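Local coordinates for protein tryptophan synthase alpha-subunit (Pyrococcus furiosus, PDB 1GEQ) that catalyses the aldol cleavage of indoleglycerol phosphate to indole and glyceraldehyde 3-phosphate, the alpha-subunit's share in the last step of tryptophan synthesis, at residues 16-21 with 65-70; 22-27 with 236-241; 27-32 with 79-84; 178-183 with 206-211. All coordinates share one frame; numbering follows the deposited sequence.

Contact 1. Residues 16-21 with 65-70; sequences PDKQST and LREAFW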
loop_
_atom_site.group_PDB
_atom_site.type_symbol
_atom_site.label_atom_id
_atom_site.label_comp_id
_atom_site.label_asym_id
_atom_site.label_seq_id
_atom_site.Cartn_x
_atom_site.Cartn_y
_atom_site.Cartn_z
ATOM N N PRO A 16 15.717 5.882 0.550
ATOM C CA PRO A 16 16.730 6.331 -0.419
ATOM C C PRO A 16 17.498 5.217 -1.134
ATOM O O PRO A 16 18.129 5.455 -2.167
ATOM C CB PRO A 16 17.652 7.187 0.439
ATOM C CG PRO A 16 17.688 6.405 1.709
ATOM C CD PRO A 16 16.207 6.102 1.927
ATOM N N ASP A 17 17.474 4.014 -0.570
ATOM C CA ASP A 17 18.158 2.868 -1.164
ATOM C C ASP A 17 17.530 1.569 -0.656
ATOM O O ASP A 17 16.837 1.571 0.356
ATOM C CB ASP A 17 19.670 2.925 -0.861
ATOM C CG ASP A 17 19.978 3.157 0.605
ATOM O OD1 ASP A 17 19.761 2.241 1.422
ATOM O OD2 ASP A 17 20.441 4.265 0.944
ATOM N N LYS A 18 17.767 0.461 -1.357
ATOM C CA LYS A 18 17.164 -0.814 -0.977
ATOM C C LYS A 18 17.492 -1.294 0.432
ATOM O O LYS A 18 16.659 -1.936 1.075
ATOM C CB LYS A 18 17.529 -1.906 -1.990
ATOM C CG LYS A 18 18.978 -2.350 -1.964
ATOM C CD LYS A 18 19.198 -3.529 -2.906
ATOM C CE LYS A 18 20.594 -4.108 -2.719
ATOM N NZ LYS A 18 20.841 -5.263 -3.621
ATOM N N GLN A 19 18.691 -0.982 0.914
ATOM C CA GLN A 19 19.084 -1.399 2.254
ATOM C C GLN A 19 18.337 -0.607 3.323
ATOM O O GLN A 19 17.927 -1.156 4.347
ATOM C CB GLN A 19 20.592 -1.230 2.451
ATOM C CG GLN A 19 21.089 -1.805 3.763
ATOM C CD GLN A 19 20.894 -3.312 3.842
ATOM O OE1 GLN A 19 20.377 -3.836 4.832
ATOM N NE2 GLN A 19 21.310 -4.016 2.794
ATOM N N SER A 20 18.163 0.688 3.092
ATOM C CA SER A 20 17.454 1.513 4.057
ATOM C C SER A 20 15.995 1.069 4.137
ATOM O O SER A 20 15.428 1.003 5.221
ATOM C CB SER A 20 17.549 2.989 3.666
ATOM O OG SER A 20 18.894 3.447 3.770
ATOM N N THR A 21 15.400 0.757 2.986
ATOM C CA THR A 21 14.013 0.312 2.942
ATOM C C THR A 21 13.844 -0.883 3.872
ATOM O O THR A 21 12.946 -0.904 4.708
ATOM C CB THR A 21 13.589 -0.102 1.513
ATOM O OG1 THR A 21 13.741 1.011 0.624
ATOM C CG2 THR A 21 12.127 -0.545 1.500
ATOM N N LEU A 65 13.834 -2.845 -10.570
ATOM C CA LEU A 65 12.628 -3.620 -10.287
ATOM C C LEU A 65 12.842 -4.822 -9.381
ATOM O O LEU A 65 12.155 -4.970 -8.371
ATOM C CB LEU A 65 11.984 -4.108 -11.587
ATOM C CG LEU A 65 10.701 -4.923 -11.385
ATOM C CD1 LEU A 65 9.580 -3.996 -10.942
ATOM C CD2 LEU A 65 10.320 -5.638 -12.672
ATOM N N ARG A 66 13.783 -5.684 -9.754
ATOM C CA ARG A 66 14.067 -6.891 -8.992
ATOM C C ARG A 66 14.515 -6.635 -7.558
ATOM O O ARG A 66 14.381 -7.508 -6.698
ATOM C CB ARG A 66 15.107 -7.736 -9.733
ATOM C CG ARG A 66 14.680 -8.108 -11.150
ATOM C CD ARG A 66 14.566 -9.619 -11.354
ATOM N NE ARG A 66 13.255 -10.009 -11.873
ATOM C CZ ARG A 66 12.728 -9.566 -13.013
ATOM N NH1 ARG A 66 13.398 -8.709 -13.773
ATOM N NH2 ARG A 66 11.525 -9.976 -13.390
ATOM N N GLU A 67 15.042 -5.446 -7.287
ATOM C CA GLU A 67 15.486 -5.132 -5.933
ATOM C C GLU A 67 14.304 -5.150 -4.977
ATOM O O GLU A 67 14.470 -5.349 -3.774
ATOM C CB GLU A 67 16.188 -3.772 -5.902
ATOM C CG GLU A 67 17.610 -3.833 -6.437
ATOM C CD GLU A 67 18.242 -2.467 -6.586
ATOM O OE1 GLU A 67 19.391 -2.400 -7.065
ATOM O OE2 GLU A 67 17.590 -1.459 -6.228
ATOM N N ALA A 68 13.106 -4.947 -5.513
ATOM C CA ALA A 68 11.906 -4.965 -4.692
ATOM C C ALA A 68 11.754 -6.370 -4.133
ATOM O O ALA A 68 11.445 -6.557 -2.960
ATOM C CB ALA A 68 10.689 -4.595 -5.538
ATOM N N PHE A 69 11.981 -7.365 -4.986
ATOM C CA PHE A 69 11.865 -8.752 -4.571
ATOM C C PHE A 69 12.943 -9.116 -3.559
ATOM O O PHE A 69 12.743 -9.989 -2.722
ATOM C CB PHE A 69 11.940 -9.685 -5.787
ATOM C CG PHE A 69 10.832 -9.475 -6.788
ATOM C CD1 PHE A 69 9.500 -9.428 -6.374
ATOM C CD2 PHE A 69 11.115 -9.340 -8.147
ATOM C CE1 PHE A 69 8.466 -9.253 -7.300
ATOM C CE2 PHE A 69 10.092 -9.165 -9.078
ATOM C CZ PHE A 69 8.763 -9.121 -8.655
ATOM N N TRP A 70 14.086 -8.441 -3.634
ATOM C CA TRP A 70 15.191 -8.686 -2.710
ATOM C C TRP A 70 14.781 -8.221 -1.318
ATOM O O TRP A 70 15.012 -8.907 -0.327
ATOM C CB TRP A 70 16.434 -7.910 -3.157
ATOM C CG TRP A 70 17.582 -7.984 -2.181
ATOM C CD1 TRP A 70 18.565 -8.931 -2.139
ATOM C CD2 TRP A 70 17.842 -7.092 -1.090
ATOM N NE1 TRP A 70 19.420 -8.686 -1.091
ATOM C CE2 TRP A 70 18.995 -7.558 -0.427
ATOM C CE3 TRP A 70 17.201 -5.939 -0.605
ATOM C CZ2 TRP A 70 19.535 -6.917 0.694
ATOM C CZ3 TRP A 70 17.734 -5.300 0.511
ATOM C CH2 TRP A 70 18.886 -5.793 1.150
HETATM O O HOH W 1 20.611 -4.985 -6.178
#
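Lys-18 lies across the indole of Trp-70, the close-packed part of the contact between the start of helix 18-28 and helix 65-76. The lysine chain, extended beyond CG, runs over one face of the indole, the two side chains crossing at about a right angle: CD sits 4.2 Å from the centroid of the six-membered ring in a CH-pi contact, and NZ ends above the five-membered ring, 4.3 Å from that centroid and 7° off the normal, a cation-pi pair. Trp-70 holds CG anti to its backbone N (chi1 174°), which swings the indole toward the neighbouring helix, where CZ3 also meets Lys-18 O at 3.6 Å. Gln-19 adds its amide, NE2 3.4 Å from Trp-70 CH2, the amide and ring planes being 78° apart.

The side toward Glu-67 is looser and ends in a water. Lys-18 CD touches Glu-67 CG at 3.9 Å, but the charged ends stay apart, and the water accepts from Lys-18 NZ (2.6 Å) and donates to Glu-67 OE1 (3.0 Å). The ammonium probably gains from the indole face directly and from the carboxylate through water, so the charge links the helices without a direct ion pair.

Contact 2. Residues 22-27 with 236-241; sequences LNFLLA and EFLKKK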
loop_
_atom_site.group_PDB
_atom_site.type_symbol
_atom_site.label_atom_id
_atom_site.label_comp_id
_atom_site.label_asym_id
_atom_site.label_seq_id
_atom_site.Cartn_x
_atom_site.Cartn_y
_atom_site.Cartn_z
ATOM N N LEU A 22 14.712 -1.881 3.717
ATOM C CA LEU A 22 14.668 -3.072 4.563
ATOM C C LEU A 22 14.777 -2.670 6.031
ATOM O O LEU A 22 14.004 -3.137 6.869
ATOM C CB LEU A 22 15.806 -4.033 4.188
ATOM C CG LEU A 22 15.931 -5.331 4.996
ATOM C CD1 LEU A 22 14.599 -6.082 4.987
ATOM C CD2 LEU A 22 17.043 -6.196 4.403
ATOM N N ASN A 23 15.735 -1.797 6.342
ATOM C CA ASN A 23 15.922 -1.329 7.707
ATOM C C ASN A 23 14.653 -0.669 8.242
ATOM O O ASN A 23 14.291 -0.850 9.408
ATOM C CB ASN A 23 17.076 -0.323 7.782
ATOM C CG ASN A 23 18.436 -0.980 7.655
ATOM O OD1 ASN A 23 18.553 -2.207 7.653
ATOM N ND2 ASN A 23 19.476 -0.162 7.558
ATOM N N PHE A 24 13.981 0.108 7.398
ATOM C CA PHE A 24 12.756 0.773 7.827
ATOM C C PHE A 24 11.678 -0.262 8.131
ATOM O O PHE A 24 10.994 -0.164 9.145
ATOM C CB PHE A 24 12.240 1.736 6.745
ATOM C CG PHE A 24 13.201 2.851 6.396
ATOM C CD1 PHE A 24 14.108 3.340 7.338
ATOM C CD2 PHE A 24 13.159 3.452 5.140
ATOM C CE1 PHE A 24 14.952 4.413 7.031
ATOM C CE2 PHE A 24 13.997 4.523 4.826
ATOM C CZ PHE A 24 14.899 5.004 5.773
ATOM N N LEU A 25 11.521 -1.245 7.250
ATOM C CA LEU A 25 10.510 -2.284 7.437
ATOM C C LEU A 25 10.699 -3.050 8.745
ATOM O O LEU A 25 9.742 -3.276 9.494
ATOM C CB LEU A 25 10.535 -3.264 6.257
ATOM C CG LEU A 25 10.098 -2.728 4.888
ATOM C CD1 LEU A 25 10.209 -3.832 3.854
ATOM C CD2 LEU A 25 8.680 -2.202 4.970
ATOM N N LEU A 26 11.934 -3.453 9.020
ATOM C CA LEU A 26 12.234 -4.192 10.241
ATOM C C LEU A 26 11.934 -3.353 11.481
ATOM O O LEU A 26 11.491 -3.876 12.501
ATOM C CB LEU A 26 13.703 -4.630 10.227
ATOM C CG LEU A 26 14.005 -5.703 9.173
ATOM C CD1 LEU A 26 15.505 -5.860 8.975
ATOM C CD2 LEU A 26 13.378 -7.015 9.613
ATOM N N ALA A 27 12.160 -2.048 11.396
ATOM C CA ALA A 27 11.893 -1.182 12.536
ATOM C C ALA A 27 10.401 -0.934 12.777
ATOM O O ALA A 27 9.979 -0.754 13.922
ATOM C CB ALA A 27 12.618 0.149 12.362
ATOM N N GLU A 236 14.622 6.010 13.470
ATOM C CA GLU A 236 14.117 6.401 14.782
ATOM C C GLU A 236 12.929 7.354 14.704
ATOM O O GLU A 236 12.007 7.277 15.518
ATOM C CB GLU A 236 15.232 7.044 15.606
ATOM C CG GLU A 236 16.611 6.447 15.355
ATOM C CD GLU A 236 17.157 6.816 13.980
ATOM O OE1 GLU A 236 17.429 5.905 13.170
ATOM O OE2 GLU A 236 17.308 8.024 13.707
ATOM N N PHE A 237 12.940 8.261 13.734
ATOM C CA PHE A 237 11.842 9.203 13.614
ATOM C C PHE A 237 10.577 8.527 13.085
ATOM O O PHE A 237 9.468 8.961 13.386
ATOM C CB PHE A 237 12.243 10.388 12.730
ATOM C CG PHE A 237 13.489 11.100 13.206
ATOM C CD1 PHE A 237 14.738 10.769 12.687
ATOM C CD2 PHE A 237 13.416 12.062 14.210
ATOM C CE1 PHE A 237 15.895 11.388 13.160
ATOM C CE2 PHE A 237 14.570 12.688 14.690
ATOM C CZ PHE A 237 15.810 12.347 14.164
ATOM N N LEU A 238 10.742 7.473 12.294
ATOM C CA LEU A 238 9.597 6.737 11.765
ATOM C C LEU A 238 8.876 6.033 12.918
ATOM O O LEU A 238 7.650 6.075 13.010
ATOM C CB LEU A 238 10.058 5.703 10.726
ATOM C CG LEU A 238 10.634 6.246 9.412
ATOM C CD1 LEU A 238 11.201 5.103 8.570
ATOM C CD2 LEU A 238 9.551 7.004 8.650
ATOM N N LYS A 239 9.640 5.404 13.806
ATOM C CA LYS A 239 9.058 4.707 14.947
ATOM C C LYS A 239 8.316 5.700 15.834
ATOM O O LYS A 239 7.206 5.427 16.294
ATOM C CB LYS A 239 10.158 3.997 15.751
ATOM C CG LYS A 239 11.040 3.077 14.914
ATOM C CD LYS A 239 12.143 2.408 15.740
ATOM C CE LYS A 239 11.580 1.360 16.696
ATOM N NZ LYS A 239 11.799 1.731 18.127
ATOM N N LYS A 240 8.920 6.860 16.064
ATOM C CA LYS A 240 8.301 7.878 16.900
ATOM C C LYS A 240 6.997 8.390 16.299
ATOM O O LYS A 240 6.044 8.669 17.021
ATOM C CB LYS A 240 9.275 9.037 17.130
ATOM C CG LYS A 240 10.337 8.713 18.167
ATOM C CD LYS A 240 9.741 8.715 19.562
ATOM C CE LYS A 240 9.614 10.142 20.085
ATOM N NZ LYS A 240 8.508 10.290 21.078
ATOM N N LYS A 241 6.949 8.500 14.977
ATOM C CA LYS A 241 5.737 8.975 14.321
ATOM C C LYS A 241 4.623 7.922 14.402
ATOM O O LYS A 241 3.468 8.256 14.663
ATOM C CB LYS A 241 6.038 9.346 12.862
ATOM C CG LYS A 241 4.814 9.682 12.032
ATOM C CD LYS A 241 3.843 10.624 12.739
ATOM C CE LYS A 241 4.095 12.089 12.435
ATOM N NZ LYS A 241 2.857 12.892 12.705
#
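One methyl of Leu-238, CD1, rests on a face of the Phe-24 ring, 3.5 Å above its plane and displaced toward the rim. The nearest carbon is Phe-24 CD1, 3.6 Å from Leu-238 CD1, and the geometry is that of a CH-pi contact. Next to it, the aliphatic part of Lys-239 covers Ala-27: Lys-239 CD lies 4.1 Å from Ala-27 CB, and its CE is 3.8 Å from Ala-27 O. The lysine leaves its helix with CG anti to the carbonyl carbon (chi1 -53°) and then bends at chi3 and chi4, which brings CD to the alanine methyl and CE to its carbonyl oxygen. An alanine in place of Lys-239 would keep none of these methylenes and would probably leave the methyl and carbonyl of Ala-27 less well covered on that side.

Farther out, Phe-24 also packs on Ile-227 and Leu-238 on Leu-223, both from helix 221-230, while Lys-239 leans on Tyr-31. The backbones come closest at Ala-27 and Lys-239, their CA atoms 7.0 Å apart, where the small alanine meets the lysine chain. Here helix 235-246 packs beside helix 18-28, so that the first and last helices of the chain are neighbours in the outer layer of the closed TIM barrel.

Contact 3. Residues 27-32 with 79-84; sequences ALDEYA and SSTPIV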
loop_
_atom_site.group_PDB
_atom_site.type_symbol
_atom_site.label_atom_id
_atom_site.label_comp_id
_atom_site.label_asym_id
_atom_site.label_seq_id
_atom_site.Cartn_x
_atom_site.Cartn_y
_atom_site.Cartn_z
ATOM N N ALA A 27 12.160 -2.048 11.396
ATOM C CA ALA A 27 11.893 -1.182 12.536
ATOM C C ALA A 27 10.401 -0.934 12.777
ATOM O O ALA A 27 9.979 -0.754 13.922
ATOM C CB ALA A 27 12.618 0.149 12.362
ATOM N N LEU A 28 9.602 -0.917 11.712
ATOM C CA LEU A 28 8.167 -0.666 11.855
ATOM C C LEU A 28 7.325 -1.932 12.009
ATOM O O LEU A 28 6.146 -1.864 12.369
ATOM C CB LEU A 28 7.643 0.118 10.648
ATOM C CG LEU A 28 8.222 1.513 10.392
ATOM C CD1 LEU A 28 7.657 2.079 9.093
ATOM C CD2 LEU A 28 7.896 2.420 11.563
ATOM N N ASP A 29 7.927 -3.082 11.738
ATOM C CA ASP A 29 7.205 -4.344 11.814
ATOM C C ASP A 29 6.404 -4.590 13.097
ATOM O O ASP A 29 5.265 -5.039 13.030
ATOM C CB ASP A 29 8.165 -5.511 11.599
ATOM C CG ASP A 29 7.439 -6.799 11.258
ATOM O OD1 ASP A 29 7.955 -7.885 11.585
ATOM O OD2 ASP A 29 6.347 -6.718 10.654
ATOM N N GLU A 30 6.981 -4.291 14.258
ATOM C CA GLU A 30 6.271 -4.533 15.514
ATOM C C GLU A 30 5.002 -3.704 15.700
ATOM O O GLU A 30 4.209 -3.990 16.594
ATOM C CB GLU A 30 7.188 -4.310 16.720
ATOM C CG GLU A 30 7.715 -2.901 16.864
ATOM C CD GLU A 30 8.347 -2.661 18.227
ATOM O OE1 GLU A 30 9.446 -2.069 18.284
ATOM O OE2 GLU A 30 7.737 -3.061 19.240
ATOM N N TYR A 31 4.802 -2.689 14.868
ATOM C CA TYR A 31 3.606 -1.859 14.992
ATOM C C TYR A 31 2.631 -2.101 13.844
ATOM O O TYR A 31 1.480 -1.671 13.907
ATOM C CB TYR A 31 3.947 -0.363 14.971
ATOM C CG TYR A 31 5.036 0.097 15.903
ATOM C CD1 TYR A 31 6.330 0.315 15.436
ATOM C CD2 TYR A 31 4.760 0.379 17.241
ATOM C CE1 TYR A 31 7.325 0.814 16.274
ATOM C CE2 TYR A 31 5.749 0.875 18.091
ATOM C CZ TYR A 31 7.028 1.091 17.597
ATOM O OH TYR A 31 8.007 1.598 18.421
ATOM N N ALA A 32 3.091 -2.794 12.808
ATOM C CA ALA A 32 2.283 -3.031 11.614
ATOM C C ALA A 32 1.400 -4.274 11.577
ATOM O O ALA A 32 1.793 -5.346 12.035
ATOM C CB ALA A 32 3.198 -3.032 10.399
ATOM N N SER A 79 10.339 -11.950 9.378
ATOM C CA SER A 79 8.939 -11.708 9.707
ATOM C C SER A 79 7.913 -12.358 8.789
ATOM O O SER A 79 8.197 -12.692 7.641
ATOM C CB SER A 79 8.680 -10.199 9.746
ATOM O OG SER A 79 7.316 -9.913 10.007
ATOM N N SER A 80 6.707 -12.526 9.319
ATOM C CA SER A 80 5.615 -13.119 8.568
ATOM C C SER A 80 4.513 -12.090 8.310
ATOM O O SER A 80 3.451 -12.416 7.793
ATOM C CB SER A 80 5.046 -14.318 9.335
ATOM O OG SER A 80 4.663 -13.944 10.647
ATOM N N THR A 81 4.771 -10.838 8.663
ATOM C CA THR A 81 3.783 -9.782 8.456
ATOM C C THR A 81 3.396 -9.705 6.988
ATOM O O THR A 81 4.255 -9.662 6.106
ATOM C CB THR A 81 4.332 -8.422 8.916
ATOM O OG1 THR A 81 4.703 -8.516 10.297
ATOM C CG2 THR A 81 3.283 -7.316 8.748
ATOM N N PRO A 82 2.084 -9.707 6.705
ATOM C CA PRO A 82 1.564 -9.638 5.343
ATOM C C PRO A 82 2.166 -8.460 4.568
ATOM O O PRO A 82 2.281 -7.353 5.095
ATOM C CB PRO A 82 0.059 -9.477 5.559
ATOM C CG PRO A 82 -0.174 -10.209 6.860
ATOM C CD PRO A 82 0.986 -9.740 7.690
ATOM N N ILE A 83 2.556 -8.719 3.326
ATOM C CA ILE A 83 3.149 -7.710 2.459
ATOM C C ILE A 83 2.312 -7.556 1.201
ATOM O O ILE A 83 1.988 -8.548 0.537
ATOM C CB ILE A 83 4.581 -8.108 2.000
ATOM C CG1 ILE A 83 5.594 -7.888 3.127
ATOM C CG2 ILE A 83 4.973 -7.312 0.757
ATOM C CD1 ILE A 83 5.868 -6.433 3.443
ATOM N N VAL A 84 1.966 -6.316 0.875
ATOM C CA VAL A 84 1.205 -6.039 -0.332
ATOM C C VAL A 84 2.108 -5.187 -1.220
ATOM O O VAL A 84 2.564 -4.120 -0.816
ATOM C CB VAL A 84 -0.091 -5.234 -0.041
ATOM C CG1 VAL A 84 -0.762 -4.865 -1.352
ATOM C CG2 VAL A 84 -1.041 -6.047 0.826
HETATM O O HOH W 2 2.251 -8.582 11.995
#
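Asp-29 receives two hydroxyl donors, Ser-79 and Thr-81, where the C-terminal end of helix 18-28 and the residues after it meet the loop leading into strand 83-87, the third of the TIM barrel. Each carboxylate oxygen has its own donor. Ser-79 OG gives its proton to Asp-29 OD1 at 2.6 Å, on the syn side and 26° out of the carboxylate plane, and Thr-81 OG1 gives its own to Asp-29 OD2 in a very short bond of 2.5 Å. Asp-29 stretches across to them with CG anti to its backbone N (chi1 -163°).

The serine hydroxyl also works as an acceptor. Thr-81 N points at Ser-79 OG over 3.0 Å and almost straight, at 172°, closing an ST turn, which probably helps to keep both hydroxyls facing the aspartate. With one proton donated and one N-H received, Ser-79 OG ties the loop's own fold to the contact. The carbonyl oxygens of Ser-79 and Thr-81 are taken up by Arg-76 NH1, which bonds to both from the end of helix 65-76. Just beyond, backbone bonds from Pro-82 and Val-84 to Ile-35 join this chain to the neighbouring strand 35-38.

Thr-81 OG1 has an acceptor role as well: a water donates to it at 3.0 Å and also donates, at 3.3 Å, to the backbone oxygen of Ala-32.

Contact 4. Residues 178-183 with 206-211; sequences TAYDLL and VVSLLK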
loop_
_atom_site.group_PDB
_atom_site.type_symbol
_atom_site.label_atom_id
_atom_site.label_comp_id
_atom_site.label_asym_id
_atom_site.label_seq_id
_atom_site.Cartn_x
_atom_site.Cartn_y
_atom_site.Cartn_z
ATOM N N THR A 178 -15.741 14.070 1.868
ATOM C CA THR A 178 -15.945 13.170 0.747
ATOM C C THR A 178 -15.249 11.828 0.989
ATOM O O THR A 178 -15.685 10.796 0.487
ATOM C CB THR A 178 -15.450 13.806 -0.572
ATOM O OG1 THR A 178 -15.978 13.066 -1.675
ATOM C CG2 THR A 178 -13.934 13.803 -0.646
ATOM N N ALA A 179 -14.173 11.855 1.772
ATOM C CA ALA A 179 -13.428 10.646 2.108
ATOM C C ALA A 179 -14.224 9.844 3.143
ATOM O O ALA A 179 -14.279 8.617 3.081
ATOM C CB ALA A 179 -12.065 11.021 2.668
ATOM N N TYR A 180 -14.826 10.538 4.106
ATOM C CA TYR A 180 -15.635 9.863 5.109
ATOM C C TYR A 180 -16.854 9.249 4.433
ATOM O O TYR A 180 -17.306 8.168 4.817
ATOM C CB TYR A 180 -16.094 10.852 6.185
ATOM C CG TYR A 180 -15.066 11.122 7.258
ATOM C CD1 TYR A 180 -14.380 12.335 7.310
ATOM C CD2 TYR A 180 -14.791 10.171 8.228
ATOM C CE1 TYR A 180 -13.443 12.590 8.301
ATOM C CE2 TYR A 180 -13.848 10.415 9.230
ATOM C CZ TYR A 180 -13.184 11.629 9.262
ATOM O OH TYR A 180 -12.269 11.883 10.258
ATOM N N ASP A 181 -17.386 9.946 3.430
ATOM C CA ASP A 181 -18.553 9.453 2.711
ATOM C C ASP A 181 -18.212 8.156 1.993
ATOM O O ASP A 181 -19.005 7.208 1.982
ATOM C CB ASP A 181 -19.045 10.482 1.685
ATOM C CG ASP A 181 -20.201 9.961 0.841
ATOM O OD1 ASP A 181 -19.971 9.539 -0.315
ATOM O OD2 ASP A 181 -21.344 9.955 1.345
ATOM N N LEU A 182 -17.030 8.121 1.392
ATOM C CA LEU A 182 -16.581 6.940 0.662
ATOM C C LEU A 182 -16.486 5.751 1.638
ATOM O O LEU A 182 -16.872 4.638 1.310
ATOM C CB LEU A 182 -15.206 7.202 0.050
ATOM C CG LEU A 182 -14.719 6.350 -1.135
ATOM C CD1 LEU A 182 -13.200 6.240 -1.078
ATOM C CD2 LEU A 182 -15.339 4.995 -1.123
ATOM N N LEU A 183 -15.944 6.006 2.824
ATOM C CA LEU A 183 -15.801 4.958 3.837
ATOM C C LEU A 183 -17.172 4.446 4.296
ATOM O O LEU A 183 -17.396 3.242 4.381
ATOM C CB LEU A 183 -15.018 5.498 5.041
ATOM C CG LEU A 183 -14.902 4.581 6.273
ATOM C CD1 LEU A 183 -14.291 3.232 5.886
ATOM C CD2 LEU A 183 -14.060 5.292 7.309
ATOM N N VAL A 206 -6.514 8.754 13.027
ATOM C CA VAL A 206 -6.593 7.315 13.210
ATOM C C VAL A 206 -7.809 6.954 14.064
ATOM O O VAL A 206 -8.599 6.088 13.697
ATOM C CB VAL A 206 -5.300 6.777 13.864
ATOM C CG1 VAL A 206 -5.434 5.292 14.168
ATOM C CG2 VAL A 206 -4.118 7.011 12.932
ATOM N N VAL A 207 -7.977 7.644 15.189
ATOM C CA VAL A 207 -9.104 7.374 16.078
ATOM C C VAL A 207 -10.440 7.545 15.350
ATOM O O VAL A 207 -11.322 6.688 15.428
ATOM C CB VAL A 207 -9.070 8.311 17.310
ATOM C CG1 VAL A 207 -10.294 8.079 18.184
ATOM C CG2 VAL A 207 -7.789 8.067 18.104
ATOM N N SER A 208 -10.582 8.657 14.641
ATOM C CA SER A 208 -11.801 8.943 13.895
ATOM C C SER A 208 -12.100 7.899 12.817
ATOM O O SER A 208 -13.230 7.414 12.705
ATOM C CB SER A 208 -11.697 10.318 13.238
ATOM O OG SER A 208 -12.770 10.517 12.336
ATOM N N LEU A 209 -11.088 7.554 12.024
ATOM C CA LEU A 209 -11.279 6.586 10.953
ATOM C C LEU A 209 -11.640 5.191 11.464
ATOM O O LEU A 209 -12.499 4.526 10.898
ATOM C CB LEU A 209 -10.037 6.544 10.062
ATOM C CG LEU A 209 -9.844 7.869 9.296
ATOM C CD1 LEU A 209 -8.482 7.893 8.618
ATOM C CD2 LEU A 209 -10.961 8.033 8.280
ATOM N N LEU A 210 -10.997 4.747 12.538
ATOM C CA LEU A 210 -11.324 3.437 13.084
ATOM C C LEU A 210 -12.744 3.479 13.642
ATOM O O LEU A 210 -13.516 2.548 13.453
ATOM C CB LEU A 210 -10.318 3.052 14.181
ATOM C CG LEU A 210 -8.917 2.695 13.659
ATOM C CD1 LEU A 210 -8.000 2.336 14.822
ATOM C CD2 LEU A 210 -9.025 1.527 12.684
ATOM N N LYS A 211 -13.092 4.578 14.305
ATOM C CA LYS A 211 -14.423 4.717 14.881
ATOM C C LYS A 211 -15.502 4.662 13.796
ATOM O O LYS A 211 -16.618 4.192 14.039
ATOM C CB LYS A 211 -14.514 6.031 15.666
ATOM C CG LYS A 211 -15.780 6.179 16.496
ATOM C CD LYS A 211 -15.671 7.336 17.495
ATOM C CE LYS A 211 -15.437 8.678 16.807
ATOM N NZ LYS A 211 -15.456 9.813 17.781
#
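Helices 177-189 and 203-211 follow the sixth and seventh strands of the TIM barrel and lie next to each other in its outer layer. Their short segments run in roughly the same direction, at 33°, with the axes 11.4 Å apart, and side chains fill the gap. Tyr-180 meets Ser-208 through a short hydrogen bond, its OH 2.5 Å from Ser-208 OG; either hydroxyl could be the donor. The serine oxygen approaches the edge of the phenol, near the ring plane. Ser-208 OG stands anti to the backbone N (chi1 170°), which brings it out to meet the phenol.

Beneath this polar pair the packing is apolar. Leu-209 reaches in with CD2, 3.9 Å from Tyr-180 CE2, the two side chains crossing at about a right angle. The same methyl lies 4.2 Å from CD2 of Leu-183, and Leu-183 CD2 also comes within 4.0 Å of Leu-209 O. Both leucines rest on Val-196 of strand 194-197, so the apolar layer runs down to the barrel wall.

A phenylalanine at Tyr-180 would keep the ring beside Leu-209 but would probably leave Ser-208 OG without its phenol mate and the ring freer to shift. The short hydroxyl pair thus pins the outer end of the phenol and probably sets how the ring is turned, while the leucines carry the packing inward without any polar demand.

How the contacts relate
Helix 18-28 and the loop after it join the first three contacts. Contacts 1 and 2 touch where Trp-70 CH2 packs on Leu-22 CD2 at 3.8 Å, their centres 15 Å apart. Contacts 2 and 3 share Ala-27 and have centres 11 Å apart; Leu-28 CD2 lies 3.9 Å from Leu-238 O. Helix 18-28 thus packs against helix 65-76 on one flank and against helix 235-246 on another. Contact 4 stands apart, its centre 32 Å from that of contact 1, across the centre of the chain. Contact 3 comes nearest to an annotated catalytic residue: the side chain of Ala-32 is about 10 Å from that of the proton acceptor Glu-36.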